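Local coordinates for protein enoyl-CoA hydratase/isomerase (Mycobacterium avium, PDB 3P5M) that probably catalyses the hydration or double-bond isomerisation of enoyl-CoA thioesters, as a hexameric enzyme of the crotonase family, at residues Gly14-Ile19 and Asp189-Val194; Ser50-Leu55 and Gly197-Phe202; Arg61-Gly66 and Ser109-Cys114; Ala80-Val85 and Pro219-Glu224; Ser123-Ala128 and Trp171-His176. All blocks are in the same frame, centred on the assembly; numbering follows the deposited sequence.

Contact 1 (Gly14-Ile19 and Asp189-Val194); sequences GAVLRI and DVLRSV
V16 and L191 meet tip to tip, each sending the branched end of its side chain at the other between a strand and a helix. V16 CG2 presses to 3.5 Å from L191 CG, tighter than ordinary carbon contact. The other valine methyl sits in the leucine fork, V16 CG1 being 3.6 Å from L191 CD2 and 3.7 Å from L191 CD1. This two-pronged fit follows from the leucine torsion, chi1 -165°, which sets CG opposite the backbone N and carries both methyls outward from the helix. L191 CD2 is shared with a second partner: it lies over one face of the R18 guanidinium, 3.7 Å from R18 NH2. The arrangement is helix-on-sheet packing in the crotonase fold, where helix 183-195 leans on the large mixed sheet at strand 16-21. L55 of the adjacent strand 53-58 touches V16, R18 and L191 alike, continuing the apolar patch onto the next strand. Farther out, the arginine is positioned by a salt bridge from R18 NE to D13 OD2, next to the turn that joins strands 8-13 and 16-21, and its extended chain brings the flat group over the leucine.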
# COMPACT_ATOMS: atom_id res chain seq x y z
N GLY B 14 -8.72 -8.31 -37.43
CA GLY B 14 -7.30 -8.57 -37.67
C GLY B 14 -6.95 -9.95 -37.13
O GLY B 14 -7.63 -10.93 -37.42
N ALA B 15 -5.93 -10.02 -36.30
CA ALA B 15 -5.55 -11.29 -35.70
C ALA B 15 -6.28 -11.59 -34.39
O ALA B 15 -5.97 -12.58 -33.71
CB ALA B 15 -4.06 -11.34 -35.51
N VAL B 16 -7.27 -10.78 -34.05
CA VAL B 16 -8.03 -10.98 -32.81
C VAL B 16 -9.43 -11.52 -33.10
O VAL B 16 -10.14 -10.98 -33.96
CB VAL B 16 -8.21 -9.64 -32.01
CG1 VAL B 16 -9.11 -9.84 -30.78
CG2 VAL B 16 -6.85 -9.03 -31.62
N LEU B 17 -9.82 -12.57 -32.36
CA LEU B 17 -11.21 -13.03 -32.38
C LEU B 17 -11.92 -12.34 -31.23
O LEU B 17 -11.58 -12.58 -30.07
CB LEU B 17 -11.33 -14.56 -32.20
CG LEU B 17 -12.74 -15.16 -32.26
CD1 LEU B 17 -13.37 -14.97 -33.66
CD2 LEU B 17 -12.76 -16.67 -31.90
N ARG B 18 -12.92 -11.51 -31.55
CA ARG B 18 -13.73 -10.86 -30.50
C ARG B 18 -15.02 -11.63 -30.22
O ARG B 18 -15.89 -11.77 -31.08
CB ARG B 18 -14.05 -9.40 -30.83
CG ARG B 18 -12.85 -8.57 -31.20
CD ARG B 18 -13.27 -7.18 -31.70
NE ARG B 18 -12.14 -6.25 -31.57
CZ ARG B 18 -11.97 -5.39 -30.57
NH1 ARG B 18 -12.86 -5.29 -29.59
NH2 ARG B 18 -10.91 -4.61 -30.56
N ILE B 19 -15.13 -12.11 -28.99
CA ILE B 19 -16.31 -12.80 -28.55
C ILE B 19 -16.95 -11.86 -27.53
O ILE B 19 -16.34 -11.55 -26.50
CB ILE B 19 -15.97 -14.15 -27.89
CG1 ILE B 19 -15.12 -15.03 -28.85
CG2 ILE B 19 -17.25 -14.81 -27.38
CD1 ILE B 19 -15.08 -16.53 -28.52
N ASP B 189 -4.30 -1.42 -26.27
CA ASP B 189 -2.84 -1.57 -26.23
C ASP B 189 -2.46 -3.01 -25.97
O ASP B 189 -1.66 -3.56 -26.71
CB ASP B 189 -2.21 -0.69 -25.18
CG ASP B 189 -2.20 0.79 -25.56
OD1 ASP B 189 -2.63 1.17 -26.67
OD2 ASP B 189 -1.77 1.61 -24.72
N VAL B 190 -3.04 -3.62 -24.93
CA VAL B 190 -2.72 -5.00 -24.56
C VAL B 190 -3.14 -6.00 -25.68
O VAL B 190 -2.39 -6.89 -26.05
CB VAL B 190 -3.37 -5.34 -23.18
CG1 VAL B 190 -3.40 -6.87 -22.87
CG2 VAL B 190 -2.64 -4.58 -22.07
N LEU B 191 -4.34 -5.84 -26.23
CA LEU B 191 -4.78 -6.71 -27.30
C LEU B 191 -3.84 -6.59 -28.53
O LEU B 191 -3.37 -7.61 -29.06
CB LEU B 191 -6.22 -6.40 -27.67
CG LEU B 191 -6.98 -7.43 -28.51
CD1 LEU B 191 -7.16 -8.79 -27.76
CD2 LEU B 191 -8.34 -6.81 -28.95
N ARG B 192 -3.55 -5.36 -28.95
CA ARG B 192 -2.60 -5.18 -30.04
C ARG B 192 -1.29 -5.94 -29.78
O ARG B 192 -0.82 -6.68 -30.64
CB ARG B 192 -2.32 -3.69 -30.35
CG ARG B 192 -1.05 -3.44 -31.25
CD ARG B 192 -0.48 -1.97 -31.13
NE ARG B 192 -0.47 -1.52 -29.73
CZ ARG B 192 0.47 -1.82 -28.82
NH1 ARG B 192 1.54 -2.55 -29.16
NH2 ARG B 192 0.35 -1.36 -27.58
N SER B 193 -0.69 -5.72 -28.63
CA SER B 193 0.62 -6.27 -28.36
C SER B 193 0.67 -7.82 -28.27
O SER B 193 1.54 -8.48 -28.86
CB SER B 193 1.21 -5.65 -27.11
OG SER B 193 2.24 -6.50 -26.69
N VAL B 194 -0.27 -8.39 -27.52
CA VAL B 194 -0.46 -9.83 -27.41
C VAL B 194 -0.76 -10.53 -28.78
O VAL B 194 -0.08 -11.48 -29.14
CB VAL B 194 -1.54 -10.11 -26.33
CG1 VAL B 194 -1.96 -11.56 -26.29
CG2 VAL B 194 -1.00 -9.71 -24.99

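Contact 2 (Ser50-Leu55 and Gly197-Phe202); sequences SVRAVL and GPTLAF
R52, just ahead of strand 53-58, reaches across to G197 and T199 at the start of helix 199-213. The residue before it, V51, turns its side chain from the helix and packs on L17 of the neighbouring strand. R52 itself points at the helix, and its chain bends at the third torsion (chi3 84°), which swings the guanidinium alongside the turn leading into the helix. R52 NE donates to T199 OG1 at 3.0 Å in a nearly straight bond, 163° at the hydrogen, with the hydroxyl almost exactly in the guanidinium plane. R52 NH2 donates to G197 O at 2.7 Å, again near the plane of the guanidinium, although the donor is tilted 34° from the plane of the G197 carbonyl. Both acceptors therefore sit at the edge of the flat group. They are brought together by an inverse gamma turn centred on P198, the N-cap residue of the helix. The main chain of R52 is tied in as well: a water donates to R52 O at 2.7 Å and accepts from T199 OG1 at 2.7 Å, so the threonine hydroxyl receives one hydrogen bond and gives another. Beyond R52 the chain enters the large sheet, where A53 and L55 pair with L17. R52 NH2 also makes a weak hydrogen bond to F252 O of the second subunit. The arginine charge is thus met here by neutral oxygens, whose dipoles would stabilise it without cancelling it, and two N-H donors aimed at two fixed acceptors hold the rotation of the guanidinium.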
# COMPACT_ATOMS: atom_id res chain seq x y z
N SER B 50 -5.89 -17.40 -38.69
CA SER B 50 -5.89 -15.92 -38.66
C SER B 50 -5.97 -15.39 -37.21
O SER B 50 -5.59 -14.25 -36.95
CB SER B 50 -7.03 -15.34 -39.53
OG SER B 50 -8.31 -15.65 -39.00
N VAL B 51 -6.45 -16.23 -36.30
CA VAL B 51 -6.68 -15.85 -34.90
C VAL B 51 -5.41 -16.10 -34.08
O VAL B 51 -4.95 -17.24 -33.92
CB VAL B 51 -7.88 -16.61 -34.30
CG1 VAL B 51 -8.04 -16.27 -32.82
CG2 VAL B 51 -9.15 -16.29 -35.06
N ARG B 52 -4.84 -15.01 -33.59
CA ARG B 52 -3.68 -15.08 -32.70
C ARG B 52 -3.99 -14.72 -31.23
O ARG B 52 -3.13 -14.84 -30.36
CB ARG B 52 -2.56 -14.21 -33.24
CG ARG B 52 -1.75 -14.95 -34.29
CD ARG B 52 -0.90 -14.01 -35.03
NE ARG B 52 0.35 -13.75 -34.34
CZ ARG B 52 1.19 -12.78 -34.71
NH1 ARG B 52 0.87 -12.01 -35.75
NH2 ARG B 52 2.31 -12.57 -34.04
N ALA B 53 -5.19 -14.23 -30.96
CA ALA B 53 -5.61 -13.89 -29.60
C ALA B 53 -7.11 -13.81 -29.59
O ALA B 53 -7.72 -13.50 -30.60
CB ALA B 53 -4.98 -12.58 -29.10
N VAL B 54 -7.71 -14.11 -28.44
CA VAL B 54 -9.15 -14.04 -28.28
C VAL B 54 -9.45 -12.94 -27.26
O VAL B 54 -8.80 -12.88 -26.22
CB VAL B 54 -9.70 -15.41 -27.80
CG1 VAL B 54 -11.16 -15.30 -27.46
CG2 VAL B 54 -9.45 -16.51 -28.87
N LEU B 55 -10.42 -12.07 -27.57
CA LEU B 55 -10.87 -11.04 -26.64
C LEU B 55 -12.26 -11.42 -26.21
O LEU B 55 -13.13 -11.68 -27.05
CB LEU B 55 -10.92 -9.66 -27.30
CG LEU B 55 -11.57 -8.50 -26.51
CD1 LEU B 55 -10.87 -8.18 -25.18
CD2 LEU B 55 -11.71 -7.25 -27.34
N GLY B 197 2.24 -10.80 -30.72
CA GLY B 197 3.27 -11.60 -30.06
C GLY B 197 3.56 -13.00 -30.60
O GLY B 197 2.93 -13.48 -31.55
N PRO B 198 4.57 -13.65 -30.03
CA PRO B 198 4.97 -15.00 -30.42
C PRO B 198 3.96 -16.08 -30.02
O PRO B 198 4.15 -16.78 -29.03
CB PRO B 198 6.30 -15.16 -29.69
CG PRO B 198 6.12 -14.31 -28.46
CD PRO B 198 5.46 -13.09 -29.00
N THR B 199 2.92 -16.23 -30.81
CA THR B 199 1.75 -17.03 -30.45
C THR B 199 2.05 -18.47 -30.04
O THR B 199 1.42 -19.00 -29.13
CB THR B 199 0.72 -16.99 -31.57
OG1 THR B 199 0.52 -15.63 -31.95
CG2 THR B 199 -0.62 -17.59 -31.10
N LEU B 200 3.03 -19.09 -30.69
CA LEU B 200 3.41 -20.47 -30.39
C LEU B 200 4.07 -20.54 -29.02
O LEU B 200 3.81 -21.47 -28.25
CB LEU B 200 4.31 -21.07 -31.45
CG LEU B 200 3.67 -21.16 -32.86
CD1 LEU B 200 4.67 -21.61 -33.95
CD2 LEU B 200 2.45 -22.07 -32.89
N ALA B 201 4.93 -19.55 -28.74
CA ALA B 201 5.54 -19.40 -27.42
C ALA B 201 4.51 -19.21 -26.31
O ALA B 201 4.68 -19.79 -25.24
CB ALA B 201 6.61 -18.28 -27.39
N PHE B 202 3.49 -18.38 -26.58
CA PHE B 202 2.37 -18.16 -25.68
C PHE B 202 1.62 -19.47 -25.41
O PHE B 202 1.27 -19.75 -24.27
CB PHE B 202 1.40 -17.09 -26.22
CG PHE B 202 1.96 -15.67 -26.21
CD1 PHE B 202 3.02 -15.31 -25.37
CD2 PHE B 202 1.38 -14.67 -27.01
CE1 PHE B 202 3.56 -13.99 -25.35
CE2 PHE B 202 1.89 -13.34 -26.99
CZ PHE B 202 2.97 -12.99 -26.14
O HOH W 1 -0.54 -14.20 -29.91

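Contact 3 (Arg61-Gly66 and Ser109-Cys114); sequences RAFCSG and SLALAC
F63 and C64, on the loop after strand 53-58, face L110 and A111 of helix 106-113, and what crosses between them is apolar packing. One corner of the phenyl ring does most of the work: F63 CE2 lies 3.9 Å from A111 CB and 4.1 Å from L110 CD2, both carbons approaching at a slant. The ring arrives there because CG stands opposite the backbone N (chi1 177°), extending the side chain from the loop to the helix. C64 adds a looser touch, with C64 SG at 4.2 Å from L110 CD2, so the leucine methyl has the ring and the sulfur as its two neighbours in the loop. The site is near the middle of the crotonase fold, where V99 of strand 95-99 meets both F63 and A111, while L110 extends the core to V84 and I88 of helix 74-90. As in other crotonases, the loop after this strand and the N-terminal end of this helix probably supply the backbone N-H groups of the oxyanion hole; the present packing joins those same two elements further along the helix.

The polar bonds do not join the two segments to each other. In the loop, G66 N donates to C64 SG at 3.5 Å with an angle of 150° at the hydrogen, a local N-H...S bond between residues two apart, and the cysteine backbone also pairs with A102 and V104. At the helix end, A113 N bonds S109 O at 2.9 Å, and C114 N then turns to A111 O at 3.0 Å, a bond spanning only three residues. From the same helix segment, L112 O accepts from R150 NH2 of the second subunit.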
# COMPACT_ATOMS: atom_id res chain seq x y z
N ARG B 61 -24.20 -3.00 -19.66
CA ARG B 61 -23.68 -2.47 -18.39
C ARG B 61 -22.72 -3.40 -17.61
O ARG B 61 -21.94 -2.94 -16.78
CB ARG B 61 -24.85 -2.11 -17.48
N ALA B 62 -22.79 -4.70 -17.89
CA ALA B 62 -22.06 -5.69 -17.10
C ALA B 62 -21.27 -6.64 -17.99
O ALA B 62 -21.72 -6.98 -19.08
CB ALA B 62 -23.05 -6.48 -16.20
N PHE B 63 -20.10 -7.08 -17.52
CA PHE B 63 -19.35 -8.14 -18.19
C PHE B 63 -20.24 -9.41 -18.24
O PHE B 63 -20.56 -9.92 -19.32
CB PHE B 63 -18.00 -8.40 -17.46
CG PHE B 63 -17.19 -9.54 -18.05
CD1 PHE B 63 -16.50 -9.39 -19.25
CD2 PHE B 63 -17.12 -10.78 -17.39
CE1 PHE B 63 -15.77 -10.47 -19.79
CE2 PHE B 63 -16.41 -11.86 -17.95
CZ PHE B 63 -15.71 -11.70 -19.11
N CYS B 64 -20.63 -9.91 -17.06
CA CYS B 64 -21.44 -11.12 -16.95
C CYS B 64 -21.94 -11.24 -15.52
O CYS B 64 -21.14 -11.30 -14.57
CB CYS B 64 -20.60 -12.35 -17.35
SG CYS B 64 -21.41 -13.98 -17.34
N SER B 65 -23.25 -11.26 -15.37
CA SER B 65 -23.86 -11.43 -14.06
C SER B 65 -23.99 -12.93 -13.64
O SER B 65 -24.52 -13.24 -12.58
CB SER B 65 -25.20 -10.69 -14.02
OG SER B 65 -26.04 -11.15 -15.08
N GLY B 66 -23.45 -13.84 -14.45
CA GLY B 66 -23.46 -15.27 -14.11
C GLY B 66 -24.69 -16.08 -14.51
O GLY B 66 -25.45 -15.68 -15.37
N SER B 109 -15.82 -16.55 -12.58
CA SER B 109 -15.11 -17.73 -13.04
C SER B 109 -14.60 -17.54 -14.49
O SER B 109 -13.44 -17.85 -14.78
CB SER B 109 -16.05 -18.93 -12.99
OG SER B 109 -16.67 -19.05 -11.71
N LEU B 110 -15.47 -17.01 -15.36
CA LEU B 110 -15.18 -16.80 -16.79
C LEU B 110 -13.97 -15.87 -17.02
O LEU B 110 -13.03 -16.19 -17.79
CB LEU B 110 -16.42 -16.18 -17.46
CG LEU B 110 -16.48 -15.91 -18.96
CD1 LEU B 110 -16.27 -17.19 -19.72
CD2 LEU B 110 -17.90 -15.41 -19.22
N ALA B 111 -14.03 -14.69 -16.41
CA ALA B 111 -12.97 -13.69 -16.53
C ALA B 111 -11.67 -14.33 -16.03
O ALA B 111 -10.64 -14.27 -16.68
CB ALA B 111 -13.31 -12.47 -15.70
N LEU B 112 -11.74 -14.99 -14.88
CA LEU B 112 -10.51 -15.52 -14.24
C LEU B 112 -9.92 -16.76 -14.91
O LEU B 112 -8.74 -17.08 -14.72
CB LEU B 112 -10.74 -15.74 -12.74
CG LEU B 112 -11.22 -14.52 -11.96
CD1 LEU B 112 -11.20 -14.79 -10.47
CD2 LEU B 112 -10.37 -13.28 -12.27
N ALA B 113 -10.69 -17.44 -15.73
CA ALA B 113 -10.13 -18.50 -16.56
C ALA B 113 -9.18 -17.95 -17.66
O ALA B 113 -8.29 -18.65 -18.14
CB ALA B 113 -11.25 -19.33 -17.19
N CYS B 114 -9.35 -16.68 -18.02
CA CYS B 114 -8.56 -16.08 -19.09
C CYS B 114 -7.10 -15.88 -18.69
O CYS B 114 -6.77 -15.80 -17.51
CB CYS B 114 -9.18 -14.77 -19.56
SG CYS B 114 -10.86 -14.99 -20.16

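Contact 4 (Ala80-Val85 and Pro219-Glu224); sequences AANRVV and PVQAIE
N82 and Q221 lay their side-chain amides against each other, the chains running past one another in opposite directions with the two amide planes 26° apart in a stack. Between the two side chains the closest approach is N82 OD1 to Q221 CG, 3.3 Å. Each amide then reaches for the other residue's main chain. Q221 NE2 donates weakly to N82 O at 3.1 Å, the angle at the hydrogen being only 129°, and its stronger partner is G138 O in the loop before helix 140-143. N82 ND2 makes a long, weak bond of 3.5 Å to Q221 O. N82 OD1 is better served: a water donates to it at 2.7 Å and gives its second hydrogen to E224 OE1 at 2.9 Å. That carboxylate is further gripped by G139 N on OE1 and by S141 OG on OE2. V85 supplies an apolar border, V85 CB standing 3.9 Å from Q221 NE2. The contact joins helix 74-90 to helix 217-231 of the C-terminal helical region. On the latter helix, V220, I223 and E224 also pack on A212, A211 and A208 of the third subunit. Around the carboxylate, the water, the backbone N-H and the hydroxyl are neutral groups that would probably stabilise its negative charge by hydrogen bonding. With both direct bonds weak, the amide stack and the bridging water are likely to contribute to holding the helices together as well.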
# COMPACT_ATOMS: atom_id res chain seq x y z
N ALA B 80 -21.86 -27.28 -18.98
CA ALA B 80 -21.49 -26.33 -20.05
C ALA B 80 -20.51 -25.23 -19.54
O ALA B 80 -19.47 -24.93 -20.19
CB ALA B 80 -22.76 -25.72 -20.71
N ALA B 81 -20.84 -24.67 -18.36
CA ALA B 81 -19.99 -23.67 -17.67
C ALA B 81 -18.61 -24.21 -17.38
O ALA B 81 -17.60 -23.53 -17.61
CB ALA B 81 -20.65 -23.24 -16.41
N ASN B 82 -18.55 -25.45 -16.90
CA ASN B 82 -17.28 -26.14 -16.72
C ASN B 82 -16.47 -26.25 -18.00
O ASN B 82 -15.25 -25.98 -18.01
CB ASN B 82 -17.49 -27.50 -16.04
CG ASN B 82 -17.81 -27.37 -14.54
OD1 ASN B 82 -17.52 -26.33 -13.93
ND2 ASN B 82 -18.37 -28.43 -13.95
N ARG B 83 -17.14 -26.61 -19.10
CA ARG B 83 -16.43 -26.79 -20.36
C ARG B 83 -15.96 -25.47 -20.96
O ARG B 83 -14.94 -25.45 -21.63
CB ARG B 83 -17.27 -27.61 -21.37
CG ARG B 83 -17.16 -29.16 -21.15
CD ARG B 83 -18.51 -29.89 -21.32
NE ARG B 83 -19.39 -29.10 -22.19
CZ ARG B 83 -20.68 -29.36 -22.42
NH1 ARG B 83 -21.24 -30.42 -21.84
NH2 ARG B 83 -21.39 -28.56 -23.22
N VAL B 84 -16.67 -24.37 -20.70
CA VAL B 84 -16.22 -23.04 -21.17
C VAL B 84 -14.87 -22.73 -20.53
O VAL B 84 -13.91 -22.38 -21.21
CB VAL B 84 -17.24 -21.92 -20.85
CG1 VAL B 84 -16.64 -20.53 -21.07
CG2 VAL B 84 -18.52 -22.09 -21.73
N VAL B 85 -14.79 -22.93 -19.22
CA VAL B 85 -13.57 -22.63 -18.48
C VAL B 85 -12.41 -23.52 -18.94
O VAL B 85 -11.30 -23.04 -19.14
CB VAL B 85 -13.80 -22.73 -16.95
CG1 VAL B 85 -12.43 -22.72 -16.20
CG2 VAL B 85 -14.77 -21.63 -16.47
N PRO B 219 -11.29 -32.37 -10.90
CA PRO B 219 -11.97 -32.90 -9.70
C PRO B 219 -12.80 -31.82 -8.95
O PRO B 219 -13.87 -32.12 -8.40
CB PRO B 219 -10.82 -33.37 -8.78
CG PRO B 219 -9.57 -33.22 -9.53
CD PRO B 219 -9.85 -32.66 -10.91
N VAL B 220 -12.30 -30.58 -8.93
CA VAL B 220 -13.02 -29.52 -8.23
C VAL B 220 -14.32 -29.17 -8.97
O VAL B 220 -15.34 -28.96 -8.33
CB VAL B 220 -12.16 -28.25 -7.99
CG1 VAL B 220 -13.03 -27.09 -7.52
CG2 VAL B 220 -11.07 -28.53 -6.98
N GLN B 221 -14.28 -29.13 -10.30
CA GLN B 221 -15.49 -28.87 -11.11
C GLN B 221 -16.56 -29.95 -10.87
O GLN B 221 -17.72 -29.63 -10.73
CB GLN B 221 -15.14 -28.74 -12.60
CG GLN B 221 -14.54 -27.34 -13.03
CD GLN B 221 -14.16 -27.31 -14.51
OE1 GLN B 221 -13.92 -28.37 -15.09
NE2 GLN B 221 -14.09 -26.12 -15.12
N ALA B 222 -16.14 -31.21 -10.78
CA ALA B 222 -17.04 -32.32 -10.45
C ALA B 222 -17.67 -32.21 -9.05
O ALA B 222 -18.82 -32.57 -8.84
CB ALA B 222 -16.33 -33.63 -10.59
N ILE B 223 -16.90 -31.73 -8.08
CA ILE B 223 -17.43 -31.48 -6.76
C ILE B 223 -18.45 -30.34 -6.79
O ILE B 223 -19.49 -30.46 -6.16
CB ILE B 223 -16.34 -31.25 -5.75
CG1 ILE B 223 -15.61 -32.59 -5.51
CG2 ILE B 223 -16.93 -30.68 -4.45
CD1 ILE B 223 -14.20 -32.44 -4.91
N GLU B 224 -18.15 -29.25 -7.51
CA GLU B 224 -19.06 -28.11 -7.60
C GLU B 224 -20.37 -28.50 -8.28
O GLU B 224 -21.42 -28.05 -7.88
CB GLU B 224 -18.43 -26.91 -8.36
CG GLU B 224 -17.24 -26.22 -7.63
CD GLU B 224 -16.62 -25.07 -8.45
OE1 GLU B 224 -16.96 -24.92 -9.64
OE2 GLU B 224 -15.76 -24.34 -7.89
O HOH W 2 -18.74 -26.12 -11.58

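Contact 5 (Ser123-Ala128 and Trp171-His176); sequences SYFQLA and WGMISH
The F125 ring is met at its two ends by M173 and I174, both coming in at a slant. At the root of the ring, M173 SD lies 3.8 Å from F125 CB and equally far from F125 CG. It is 4.4 Å from the ring centroid and 34° off the normal, an oblique Met-aromatic contact. At the far end, F125 CZ touches I174 CG2 at 3.7 Å, and I174 CD1 comes up to F125 CE2 at 4.2 Å. The isoleucine presents both ends because its CG1 occupies the crowded position between backbone N and carbonyl carbon (chi1 53°), while the methionine, extended through its first two torsions, carries SD out to the phenylalanine. In the segment 171-176 the H176 imidazole has S175 OG in its plane at the edge, 2.8 Å from H176 ND1. The same hydroxyl is hydrogen-bonded to V117 N, which anchors the turn to strand 116-119.

F125 belongs to strand 124-126 of the small three-stranded sheet; its partners follow helix 165-171, which G172 ends in a Schellman motif. A168 of that helix touches F125, M173 and I174, and S175 O accepts from R155 NH1 of the second subunit. Sulfur, ring and methyls meet through dispersion, with a modest sulfur-aromatic contribution, so the fit of shapes fixes the small sheet against the turn, while the S175-H176 pair adds polar bonds beside it.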
# COMPACT_ATOMS: atom_id res chain seq x y z
N SER B 123 -15.20 -1.71 -12.35
CA SER B 123 -15.55 -3.15 -12.47
C SER B 123 -15.39 -3.85 -11.12
O SER B 123 -14.79 -3.28 -10.21
CB SER B 123 -14.83 -3.86 -13.61
OG SER B 123 -13.44 -4.01 -13.39
N TYR B 124 -16.04 -5.01 -10.94
CA TYR B 124 -15.89 -5.80 -9.71
C TYR B 124 -16.16 -7.29 -9.93
O TYR B 124 -16.80 -7.70 -10.92
CB TYR B 124 -16.80 -5.28 -8.59
CG TYR B 124 -18.27 -5.36 -8.87
CD1 TYR B 124 -19.01 -6.47 -8.45
CD2 TYR B 124 -18.93 -4.34 -9.55
CE1 TYR B 124 -20.38 -6.55 -8.67
CE2 TYR B 124 -20.32 -4.41 -9.79
CZ TYR B 124 -21.02 -5.50 -9.34
OH TYR B 124 -22.35 -5.58 -9.55
N PHE B 125 -15.70 -8.08 -8.95
CA PHE B 125 -15.66 -9.54 -9.03
C PHE B 125 -16.34 -10.02 -7.76
O PHE B 125 -16.05 -9.54 -6.66
CB PHE B 125 -14.21 -9.99 -9.12
CG PHE B 125 -13.49 -9.44 -10.32
CD1 PHE B 125 -13.40 -10.18 -11.51
CD2 PHE B 125 -12.96 -8.17 -10.30
CE1 PHE B 125 -12.77 -9.65 -12.64
CE2 PHE B 125 -12.34 -7.63 -11.40
CZ PHE B 125 -12.23 -8.37 -12.58
N GLN B 126 -17.29 -10.94 -7.91
CA GLN B 126 -18.10 -11.28 -6.77
C GLN B 126 -18.69 -12.68 -6.92
O GLN B 126 -19.24 -13.01 -7.96
CB GLN B 126 -19.25 -10.28 -6.65
CG GLN B 126 -20.15 -10.51 -5.41
CD GLN B 126 -21.47 -9.70 -5.47
OE1 GLN B 126 -21.91 -9.31 -6.54
NE2 GLN B 126 -22.09 -9.45 -4.31
N LEU B 127 -18.56 -13.47 -5.86
CA LEU B 127 -19.20 -14.80 -5.80
C LEU B 127 -20.53 -14.62 -5.05
O LEU B 127 -20.63 -14.88 -3.84
CB LEU B 127 -18.28 -15.81 -5.11
CG LEU B 127 -16.89 -16.03 -5.72
CD1 LEU B 127 -16.07 -17.08 -4.93
CD2 LEU B 127 -17.00 -16.44 -7.20
N ALA B 128 -21.53 -14.11 -5.77
CA ALA B 128 -22.81 -13.84 -5.11
C ALA B 128 -23.66 -15.09 -4.91
O ALA B 128 -24.76 -14.99 -4.41
CB ALA B 128 -23.61 -12.76 -5.86
N TRP B 171 -4.47 -7.92 -4.91
CA TRP B 171 -4.50 -9.30 -4.49
C TRP B 171 -3.85 -10.23 -5.48
O TRP B 171 -3.59 -11.36 -5.13
CB TRP B 171 -5.97 -9.74 -4.34
CG TRP B 171 -6.66 -9.21 -3.11
CD1 TRP B 171 -6.19 -8.26 -2.21
CD2 TRP B 171 -7.96 -9.56 -2.67
NE1 TRP B 171 -7.12 -8.06 -1.22
CE2 TRP B 171 -8.22 -8.84 -1.47
CE3 TRP B 171 -8.94 -10.47 -3.14
CZ2 TRP B 171 -9.43 -8.96 -0.75
CZ3 TRP B 171 -10.13 -10.58 -2.42
CH2 TRP B 171 -10.36 -9.84 -1.23
N GLY B 172 -3.68 -9.79 -6.73
CA GLY B 172 -3.14 -10.69 -7.80
C GLY B 172 -4.19 -11.57 -8.44
O GLY B 172 -3.86 -12.60 -9.09
N MET B 173 -5.48 -11.15 -8.30
CA MET B 173 -6.58 -11.87 -8.94
C MET B 173 -6.56 -11.71 -10.44
O MET B 173 -6.89 -12.62 -11.18
CB MET B 173 -7.95 -11.35 -8.43
CG MET B 173 -9.16 -12.25 -8.78
SD MET B 173 -10.80 -11.47 -8.52
CE MET B 173 -10.75 -11.44 -6.72
N ILE B 174 -6.20 -10.51 -10.88
CA ILE B 174 -6.27 -10.13 -12.27
C ILE B 174 -4.93 -9.55 -12.71
O ILE B 174 -4.22 -8.95 -11.90
CB ILE B 174 -7.45 -9.10 -12.52
CG1 ILE B 174 -7.37 -7.91 -11.56
CG2 ILE B 174 -8.81 -9.85 -12.35
CD1 ILE B 174 -8.31 -6.73 -11.93
N SER B 175 -4.60 -9.70 -13.99
CA SER B 175 -3.29 -9.24 -14.48
C SER B 175 -3.18 -7.72 -14.67
O SER B 175 -2.13 -7.17 -14.46
CB SER B 175 -2.96 -9.96 -15.77
OG SER B 175 -3.90 -9.59 -16.76
N HIS B 176 -4.29 -7.06 -15.03
CA HIS B 176 -4.28 -5.62 -15.41
C HIS B 176 -5.36 -4.79 -14.78
O HIS B 176 -6.55 -5.20 -14.72
CB HIS B 176 -4.39 -5.45 -16.92
CG HIS B 176 -3.16 -5.87 -17.67
ND1 HIS B 176 -2.85 -7.19 -17.88
CD2 HIS B 176 -2.15 -5.14 -18.21
CE1 HIS B 176 -1.71 -7.27 -18.55
NE2 HIS B 176 -1.26 -6.04 -18.75

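How the contacts relate
From the N terminus, contact 1 opens first on strand 16-21, then contact 2 on strand 53-58, contact 3 in the loop beyond it and contact 4 on helix 74-90. Contact 3 closes first, at helix 106-113. Contact 5 follows in series, opening at strand 124-126 and closing before strand 176-177. Contacts 1, 2 and 4 then close in the order they opened, on three successive helices, so each crosses the other two. Contact 3 nests within contacts 1 and 2 but crosses contact 4; contact 5 nests within contacts 1, 2 and 4. Contacts 1 and 2 tie two neighbouring strands of the large sheet to the later helices, whereas L110 and L112 link contact 3 to contacts 4 and 5.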